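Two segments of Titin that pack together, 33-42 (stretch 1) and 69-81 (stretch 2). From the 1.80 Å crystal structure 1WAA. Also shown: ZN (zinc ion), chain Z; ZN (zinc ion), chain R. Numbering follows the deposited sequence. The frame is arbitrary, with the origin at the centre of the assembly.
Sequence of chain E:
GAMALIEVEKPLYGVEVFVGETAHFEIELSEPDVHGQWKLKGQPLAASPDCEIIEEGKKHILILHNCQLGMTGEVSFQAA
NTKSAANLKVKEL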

# COMPACT_ATOMS: atom_id res chain seq x y z
N ASP E 33 -4.71 -4.95 5.12
CA ASP E 33 -4.12 -3.80 5.80
C ASP E 33 -4.26 -3.84 7.31
O ASP E 33 -4.38 -2.81 7.95
CB ASP E 33 -4.73 -2.48 5.28
CG ASP E 33 -4.42 -2.22 3.80
OD1 ASP E 33 -3.57 -2.93 3.19
OD2 ASP E 33 -5.03 -1.27 3.22
N VAL E 34 -4.27 -5.03 7.88
CA VAL E 34 -4.32 -5.19 9.33
C VAL E 34 -2.89 -5.46 9.78
O VAL E 34 -2.23 -6.35 9.22
CB VAL E 34 -5.20 -6.36 9.72
CG1 VAL E 34 -5.30 -6.44 11.20
CG2 VAL E 34 -6.60 -6.12 9.16
N HIS E 35 -2.43 -4.70 10.76
CA HIS E 35 -1.08 -4.82 11.29
C HIS E 35 -0.91 -6.09 12.12
O HIS E 35 -1.65 -6.31 13.08
CB HIS E 35 -0.66 -3.59 12.12
CG HIS E 35 0.79 -3.62 12.50
ND1 HIS E 35 1.78 -3.09 11.69
CD2 HIS E 35 1.42 -4.18 13.56
CE1 HIS E 35 2.96 -3.30 12.26
NE2 HIS E 35 2.77 -3.95 13.39
N GLY E 36 0.06 -6.91 11.73
CA GLY E 36 0.24 -8.21 12.37
C GLY E 36 1.60 -8.39 13.01
O GLY E 36 2.56 -7.70 12.65
N GLN E 37 1.75 -9.29 13.95
CA GLN E 37 2.98 -9.58 14.71
C GLN E 37 3.24 -11.09 14.70
O GLN E 37 2.33 -11.90 14.98
CB GLN E 37 2.81 -9.09 16.17
OE1 GLN E 37 4.67 -8.58 19.38
N TRP E 38 4.46 -11.45 14.39
CA TRP E 38 4.89 -12.85 14.39
C TRP E 38 5.77 -13.17 15.60
O TRP E 38 6.45 -12.29 16.15
CB TRP E 38 5.72 -13.18 13.14
CG TRP E 38 4.97 -13.04 11.82
CD1 TRP E 38 4.81 -11.92 11.10
CD2 TRP E 38 4.33 -14.10 11.12
NE1 TRP E 38 4.07 -12.27 9.93
CE2 TRP E 38 3.79 -13.56 9.96
CE3 TRP E 38 4.15 -15.47 11.38
CZ2 TRP E 38 3.10 -14.32 9.01
CZ3 TRP E 38 3.44 -16.23 10.43
CH2 TRP E 38 2.94 -15.68 9.29
N LYS E 39 5.72 -14.44 15.96
CA LYS E 39 6.51 -14.98 17.07
C LYS E 39 6.93 -16.42 16.73
O LYS E 39 6.22 -17.14 16.02
CB LYS E 39 5.69 -14.98 18.37
CG LYS E 39 5.67 -13.61 19.06
CD LYS E 39 4.32 -13.29 19.70
CE LYS E 39 4.26 -13.64 21.18
NZ LYS E 39 3.63 -12.59 22.00
N LEU E 40 8.09 -16.76 17.25
CA LEU E 40 8.69 -18.09 17.13
C LEU E 40 9.06 -18.52 18.54
O LEU E 40 9.92 -17.90 19.18
CB LEU E 40 9.95 -18.01 16.23
CG LEU E 40 10.40 -19.32 15.54
CD1 LEU E 40 11.90 -19.57 15.67
CD2 LEU E 40 9.72 -20.58 16.07
N LYS E 41 8.40 -19.54 19.00
CA LYS E 41 8.63 -20.07 20.34
C LYS E 41 8.41 -18.96 21.41
O LYS E 41 9.21 -18.79 22.33
CB LYS E 41 10.06 -20.62 20.47
CG LYS E 41 10.38 -21.74 19.47
CD LYS E 41 11.78 -22.35 19.66
CE LYS E 41 12.89 -21.31 19.58
N GLY E 42 7.31 -18.23 21.21
CA GLY E 42 6.85 -17.15 22.14
C GLY E 42 7.66 -15.83 22.13
O GLY E 42 7.40 -14.91 22.92
N LEU E 69 18.24 -26.47 13.63
CA LEU E 69 17.52 -27.46 14.47
C LEU E 69 16.94 -26.79 15.72
O LEU E 69 15.81 -27.07 16.11
CB LEU E 69 18.42 -28.61 14.88
N GLY E 70 17.71 -25.88 16.31
CA GLY E 70 17.26 -25.11 17.47
C GLY E 70 15.98 -24.28 17.24
O GLY E 70 15.33 -23.87 18.20
N MET E 71 15.62 -24.03 15.97
CA MET E 71 14.42 -23.22 15.66
C MET E 71 13.10 -24.02 15.63
O MET E 71 12.02 -23.44 15.53
CB MET E 71 14.59 -22.48 14.34
CG MET E 71 15.59 -21.31 14.43
SD MET E 71 16.02 -20.67 12.82
CE MET E 71 14.51 -19.99 12.20
N THR E 72 13.20 -25.35 15.73
CA THR E 72 11.99 -26.20 15.82
C THR E 72 11.11 -25.71 16.97
O THR E 72 11.59 -25.52 18.11
CB THR E 72 12.36 -27.68 16.06
OG1 THR E 72 12.96 -28.22 14.89
CG2 THR E 72 11.13 -28.54 16.39
N GLY E 73 9.85 -25.47 16.66
CA GLY E 73 8.89 -24.92 17.60
C GLY E 73 7.69 -24.25 16.95
O GLY E 73 7.51 -24.27 15.72
N GLU E 74 6.88 -23.63 17.79
CA GLU E 74 5.66 -22.96 17.35
C GLU E 74 5.89 -21.56 16.82
O GLU E 74 6.48 -20.70 17.48
CB GLU E 74 4.65 -22.92 18.49
CG GLU E 74 3.35 -22.21 18.16
CD GLU E 74 2.53 -21.94 19.41
OE1 GLU E 74 1.66 -22.78 19.75
OE2 GLU E 74 2.79 -20.92 20.09
N VAL E 75 5.35 -21.35 15.63
CA VAL E 75 5.31 -20.06 15.00
C VAL E 75 3.88 -19.56 15.22
O VAL E 75 2.92 -20.30 14.98
CB VAL E 75 5.65 -20.20 13.50
CG1 VAL E 75 5.25 -18.94 12.69
CG2 VAL E 75 7.14 -20.54 13.32
N SER E 76 3.74 -18.34 15.71
CA SER E 76 2.40 -17.78 15.92
C SER E 76 2.27 -16.39 15.29
O SER E 76 3.26 -15.69 15.06
CB SER E 76 2.02 -17.78 17.40
OG SER E 76 2.86 -16.91 18.14
N PHE E 77 1.02 -16.02 15.00
CA PHE E 77 0.75 -14.73 14.38
C PHE E 77 -0.44 -14.13 15.11
O PHE E 77 -1.35 -14.86 15.49
CB PHE E 77 0.39 -14.93 12.92
CG PHE E 77 -0.03 -13.67 12.20
CD1 PHE E 77 -1.39 -13.31 12.11
CD2 PHE E 77 0.93 -12.83 11.61
CE1 PHE E 77 -1.79 -12.17 11.43
CE2 PHE E 77 0.56 -11.65 10.95
CZ PHE E 77 -0.81 -11.32 10.84
N GLN E 78 -0.46 -12.82 15.21
CA GLN E 78 -1.63 -12.16 15.80
C GLN E 78 -1.84 -10.81 15.15
O GLN E 78 -0.88 -10.07 14.90
CB GLN E 78 -1.41 -12.01 17.27
N ALA E 79 -3.04 -10.56 14.80
CA ALA E 79 -3.44 -9.28 14.23
C ALA E 79 -4.78 -8.90 14.83
O ALA E 79 -5.78 -9.57 14.59
CB ALA E 79 -3.58 -9.38 12.72
N ALA E 80 -4.75 -7.84 15.61
CA ALA E 80 -5.95 -7.33 16.26
C ALA E 80 -6.54 -8.41 17.18
O ALA E 80 -6.07 -8.59 18.30
CB ALA E 80 -6.98 -6.91 15.20
N ASN E 81 -7.55 -9.10 16.67
CA ASN E 81 -8.28 -10.16 17.41
C ASN E 81 -7.96 -11.58 16.91
O ASN E 81 -8.24 -12.58 17.58
CB ASN E 81 -9.78 -9.92 17.23
CG ASN E 81 -10.08 -9.23 15.90
OD1 ASN E 81 -10.48 -8.07 15.86
ZN ZN Z . 1.59 -2.00 9.85
ZN ZN R . -4.90 -1.42 1.28
O HOH W 1 -3.06 -0.71 0.75
O HOH W 2 0.05 -0.81 10.37
O HOH W 3 -0.04 -2.87 8.73
O HOH W 4 2.78 -3.53 8.99

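The frame of this contact is a two-stranded antiparallel ladder. Strand 37-40 runs against strand 73-79 at 167°, with axes approaching to 4.6 Å, and backbone hydrogen bonds fix the register. Gln37 and Gln78 bond reciprocally, Gln37 N to Gln78 O at 2.9 Å and Gln78 N to Gln37 O at 2.9 Å. Lys39 and Ser76 repeat the pattern, Lys39 N to Ser76 O at 2.9 Å and Ser76 N to Lys39 O at 2.8 Å. Just past the strand, Lys41 N donates to Glu74 O at 2.7 Å and 177°, an almost linear bond.

Between these bonded pairs the backbone closes in: CA of Trp38 lies 4.5 Å from CA of Phe77, and CA of Leu40 4.5 Å from CA of Val75. Here CA hydrogens point at carbonyls already used by amides, as in Val75 CA to Lys39 O at 3.2 Å and Trp38 CA to Ser76 O at 3.3 Å. Each such carbonyl thus meets both an N-H and a C-H from the opposing strand.

Alternation along the strands sorts the side chains. Trp38, Leu40, Val75 and Phe77 share one face of the sheet, where the packing is apolar. Phe77 turns its ring edge toward the face of Trp38, with Phe77 CD2 3.4 Å from Trp38 CE2 and the planes at 63°; its CB also sits over the six-membered ring, 4.2 Å from the centroid. Val75 CG1 approaches the edge of the indole, 3.9 Å from Trp38 CE3, so the tryptophan is packed on face and edge by residues two apart on one strand. Leu40 extends the apolar patch, its CD2 3.8 Å from Val75 CG2 and its CD1 4.2 Å from Met71 CB. Beyond the other end, Val34 CG1 rests 3.7 Å from Ala79 CB.

The opposite face carries Gln37, Lys39, Ser76 and Gln78. Lys39 CB passes 3.4 Å from Ser76 OG, a contact rather than a hydrogen bond, and the end of the lysine leads away.

Two glycines meet steric demands. A CB on Gly36 would lie 2.2 Å from Phe77 CZ, so its absence leaves room for the ring. At Gly73 the backbone angles themselves call for glycine, and a CB there would also clash with Lys41 CG at 2.5 Å. Metal binding stays apart from the pairing: His35 points away from stretch 2, and its ND1 binds a zinc ion at 2.1 Å.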